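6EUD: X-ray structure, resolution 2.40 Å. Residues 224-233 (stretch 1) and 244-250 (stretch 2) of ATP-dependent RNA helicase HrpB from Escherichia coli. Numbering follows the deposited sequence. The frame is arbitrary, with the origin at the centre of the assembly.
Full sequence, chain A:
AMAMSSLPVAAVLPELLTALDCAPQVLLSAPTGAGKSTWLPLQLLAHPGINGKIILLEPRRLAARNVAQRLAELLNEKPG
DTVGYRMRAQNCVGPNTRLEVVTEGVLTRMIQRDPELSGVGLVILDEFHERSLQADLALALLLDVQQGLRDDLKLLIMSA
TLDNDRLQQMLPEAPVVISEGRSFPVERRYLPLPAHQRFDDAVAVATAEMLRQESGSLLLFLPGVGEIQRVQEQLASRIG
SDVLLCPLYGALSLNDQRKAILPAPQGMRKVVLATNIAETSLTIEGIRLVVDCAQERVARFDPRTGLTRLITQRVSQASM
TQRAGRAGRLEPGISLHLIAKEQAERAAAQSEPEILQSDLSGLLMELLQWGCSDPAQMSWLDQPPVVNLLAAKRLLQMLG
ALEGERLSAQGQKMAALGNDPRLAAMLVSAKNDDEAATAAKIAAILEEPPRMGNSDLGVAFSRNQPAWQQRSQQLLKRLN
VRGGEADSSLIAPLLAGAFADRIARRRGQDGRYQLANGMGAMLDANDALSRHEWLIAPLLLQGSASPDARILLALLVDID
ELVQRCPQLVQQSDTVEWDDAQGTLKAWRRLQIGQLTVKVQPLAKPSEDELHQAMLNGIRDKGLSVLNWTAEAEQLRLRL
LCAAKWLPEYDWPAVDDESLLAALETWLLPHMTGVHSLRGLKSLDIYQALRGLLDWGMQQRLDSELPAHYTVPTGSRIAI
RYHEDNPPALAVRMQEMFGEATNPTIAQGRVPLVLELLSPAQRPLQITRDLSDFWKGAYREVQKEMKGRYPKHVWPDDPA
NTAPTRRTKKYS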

# COMPACT_ATOMS: atom_id res chain seq x y z
N GLY A 224 7.87 -18.28 -11.84
CA GLY A 224 7.50 -19.26 -10.84
C GLY A 224 7.52 -20.70 -11.31
O GLY A 224 7.82 -20.99 -12.47
N VAL A 225 7.16 -21.59 -10.39
CA VAL A 225 7.20 -23.03 -10.62
C VAL A 225 6.40 -23.48 -11.83
O VAL A 225 6.88 -24.27 -12.66
CB VAL A 225 6.69 -23.78 -9.39
CG1 VAL A 225 6.68 -25.30 -9.64
CG2 VAL A 225 7.58 -23.44 -8.19
N GLY A 226 5.19 -22.97 -11.96
CA GLY A 226 4.39 -23.30 -13.13
C GLY A 226 5.09 -22.99 -14.44
O GLY A 226 5.07 -23.82 -15.34
N GLU A 227 5.73 -21.81 -14.53
CA GLU A 227 6.43 -21.42 -15.76
C GLU A 227 7.65 -22.29 -15.96
O GLU A 227 7.95 -22.69 -17.08
CB GLU A 227 6.83 -19.95 -15.75
CG GLU A 227 5.69 -18.97 -15.87
CD GLU A 227 4.95 -18.73 -14.55
OE1 GLU A 227 5.58 -18.90 -13.48
OE2 GLU A 227 3.76 -18.36 -14.61
N ILE A 228 8.36 -22.59 -14.87
CA ILE A 228 9.46 -23.54 -14.93
C ILE A 228 9.03 -24.88 -15.55
O ILE A 228 9.73 -25.42 -16.41
CB ILE A 228 10.05 -23.80 -13.55
CG1 ILE A 228 10.73 -22.53 -13.03
CG2 ILE A 228 11.04 -24.98 -13.59
CD1 ILE A 228 11.42 -22.69 -11.71
N GLN A 229 7.89 -25.41 -15.12
CA GLN A 229 7.42 -26.70 -15.63
C GLN A 229 7.07 -26.63 -17.11
O GLN A 229 7.48 -27.48 -17.91
CB GLN A 229 6.22 -27.19 -14.83
CG GLN A 229 6.49 -27.35 -13.36
CD GLN A 229 5.27 -27.85 -12.60
OE1 GLN A 229 4.19 -27.98 -13.17
NE2 GLN A 229 5.45 -28.14 -11.32
N ARG A 230 6.32 -25.60 -17.48
CA ARG A 230 5.85 -25.48 -18.86
C ARG A 230 6.98 -25.22 -19.85
O ARG A 230 6.97 -25.79 -20.95
CB ARG A 230 4.77 -24.40 -18.96
CG ARG A 230 3.43 -24.86 -18.39
CD ARG A 230 2.32 -23.84 -18.60
NE ARG A 230 2.54 -22.65 -17.78
CZ ARG A 230 2.20 -22.54 -16.50
NH1 ARG A 230 1.63 -23.56 -15.88
NH2 ARG A 230 2.43 -21.42 -15.85
N VAL A 231 7.93 -24.36 -19.48
CA VAL A 231 9.04 -24.07 -20.37
C VAL A 231 9.90 -25.32 -20.49
O VAL A 231 10.43 -25.64 -21.57
CB VAL A 231 9.90 -22.88 -19.88
CG1 VAL A 231 11.23 -22.85 -20.62
CG2 VAL A 231 9.15 -21.57 -20.03
N GLN A 232 10.02 -26.05 -19.38
CA GLN A 232 10.80 -27.27 -19.37
C GLN A 232 10.27 -28.27 -20.41
O GLN A 232 11.04 -28.84 -21.19
CB GLN A 232 10.80 -27.91 -17.98
CG GLN A 232 11.66 -29.17 -17.91
CD GLN A 232 11.84 -29.68 -16.50
OE1 GLN A 232 11.21 -29.19 -15.57
NE2 GLN A 232 12.70 -30.68 -16.33
N GLU A 233 8.95 -28.45 -20.43
CA GLU A 233 8.33 -29.33 -21.41
C GLU A 233 8.58 -28.84 -22.84
O GLU A 233 8.89 -29.65 -23.72
CB GLU A 233 6.83 -29.45 -21.14
CG GLU A 233 6.09 -30.23 -22.21
CD GLU A 233 4.73 -30.68 -21.74
OE1 GLU A 233 4.40 -30.42 -20.57
OE2 GLU A 233 4.00 -31.29 -22.55
N LEU A 244 21.09 -31.29 -20.48
CA LEU A 244 20.43 -31.76 -19.28
C LEU A 244 19.57 -30.65 -18.66
O LEU A 244 20.08 -29.59 -18.28
CB LEU A 244 21.48 -32.26 -18.29
CG LEU A 244 21.05 -32.80 -16.94
CD1 LEU A 244 20.13 -33.98 -17.15
CD2 LEU A 244 22.29 -33.22 -16.19
N LEU A 245 18.27 -30.89 -18.56
CA LEU A 245 17.35 -29.93 -17.97
C LEU A 245 17.23 -30.09 -16.46
O LEU A 245 16.94 -31.17 -15.96
CB LEU A 245 15.97 -30.05 -18.60
CG LEU A 245 15.91 -29.68 -20.08
CD1 LEU A 245 14.46 -29.67 -20.58
CD2 LEU A 245 16.58 -28.33 -20.33
N CYS A 246 17.43 -28.98 -15.75
CA CYS A 246 17.46 -28.99 -14.29
C CYS A 246 16.61 -27.90 -13.69
O CYS A 246 17.10 -26.79 -13.48
CB CYS A 246 18.89 -28.80 -13.78
SG CYS A 246 20.07 -29.91 -14.54
N PRO A 247 15.34 -28.21 -13.40
CA PRO A 247 14.49 -27.26 -12.66
C PRO A 247 15.05 -26.99 -11.27
O PRO A 247 15.79 -27.79 -10.74
CB PRO A 247 13.14 -27.99 -12.57
CG PRO A 247 13.48 -29.44 -12.81
CD PRO A 247 14.62 -29.43 -13.77
N LEU A 248 14.70 -25.85 -10.69
CA LEU A 248 15.20 -25.48 -9.38
C LEU A 248 14.17 -24.67 -8.62
O LEU A 248 14.03 -23.45 -8.82
CB LEU A 248 16.51 -24.70 -9.49
CG LEU A 248 17.21 -24.49 -8.15
CD1 LEU A 248 17.49 -25.83 -7.54
CD2 LEU A 248 18.48 -23.73 -8.31
N TYR A 249 13.42 -25.38 -7.78
CA TYR A 249 12.56 -24.75 -6.79
C TYR A 249 12.64 -25.52 -5.47
O TYR A 249 13.00 -26.70 -5.46
CB TYR A 249 11.12 -24.67 -7.28
CG TYR A 249 10.62 -25.84 -8.11
CD1 TYR A 249 10.88 -25.91 -9.47
CD2 TYR A 249 9.84 -26.84 -7.55
CE1 TYR A 249 10.40 -26.96 -10.25
CE2 TYR A 249 9.36 -27.90 -8.32
CZ TYR A 249 9.64 -27.95 -9.66
OH TYR A 249 9.17 -28.99 -10.43
N GLY A 250 12.33 -24.83 -4.37
CA GLY A 250 12.41 -25.41 -3.03
C GLY A 250 11.70 -26.74 -2.84
O GLY A 250 12.14 -27.57 -2.04

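The centre of this contact is apolar. I228 points from the helix toward the strand and is buried. Its CG2 lies 3.8 Å from P247 CB and 3.9 Å from Y249 CE1. That second approach meets the Y249 ring at its edge, near the ring plane. These contacts of I228 CG2 with P247 and Y249 are van der Waals contacts, favoured because they keep hydrocarbon surface away from water. I228 CD1 also reaches the backbone, 4.0 Å from L248 O.

V225, one turn earlier, covers a face of the same ring. Its CG1 sits 3.9 Å from the centroid of the Y249 ring, only 7° off the ring normal. This is a CH-pi contact, with a methyl group set against the pi cloud. V225 CG2 adds an apolar contact, 3.9 Å from Y249 CB.

The backbones explain this order. Helix 225-233 runs nearly antiparallel to the strand of stretch 2, at 172°, and the axes approach to 9.1 Å. V225 therefore lies nearest Y249, I228 nearest P247, and Q232 nearest L245. Along stretch 2, L245 and P247 point toward the helix, while C246 and L248 point away. The helix holds its own shape through backbone hydrogen bonds such as Q232 N to I228 O, 3.0 Å.

Further along, Q232 meets the strand through its backbone, its carbon chain and its amide. Its CG is 3.9 Å from L245 CD1, and the same methyl lies 3.6 Å from Q232 O. The amide end reaches P247, with Q232 NE2 3.4 Å from P247 CD. A proline ring carbon offers that amide no acceptor.

At the polar edge, Q229 starts sideways, but its end comes nearer stretch 2. Q229 NE2 stops 3.9 Å from Y249 OH. No hydrogen bond links the two stretches; the contacts between them are mostly between side chains.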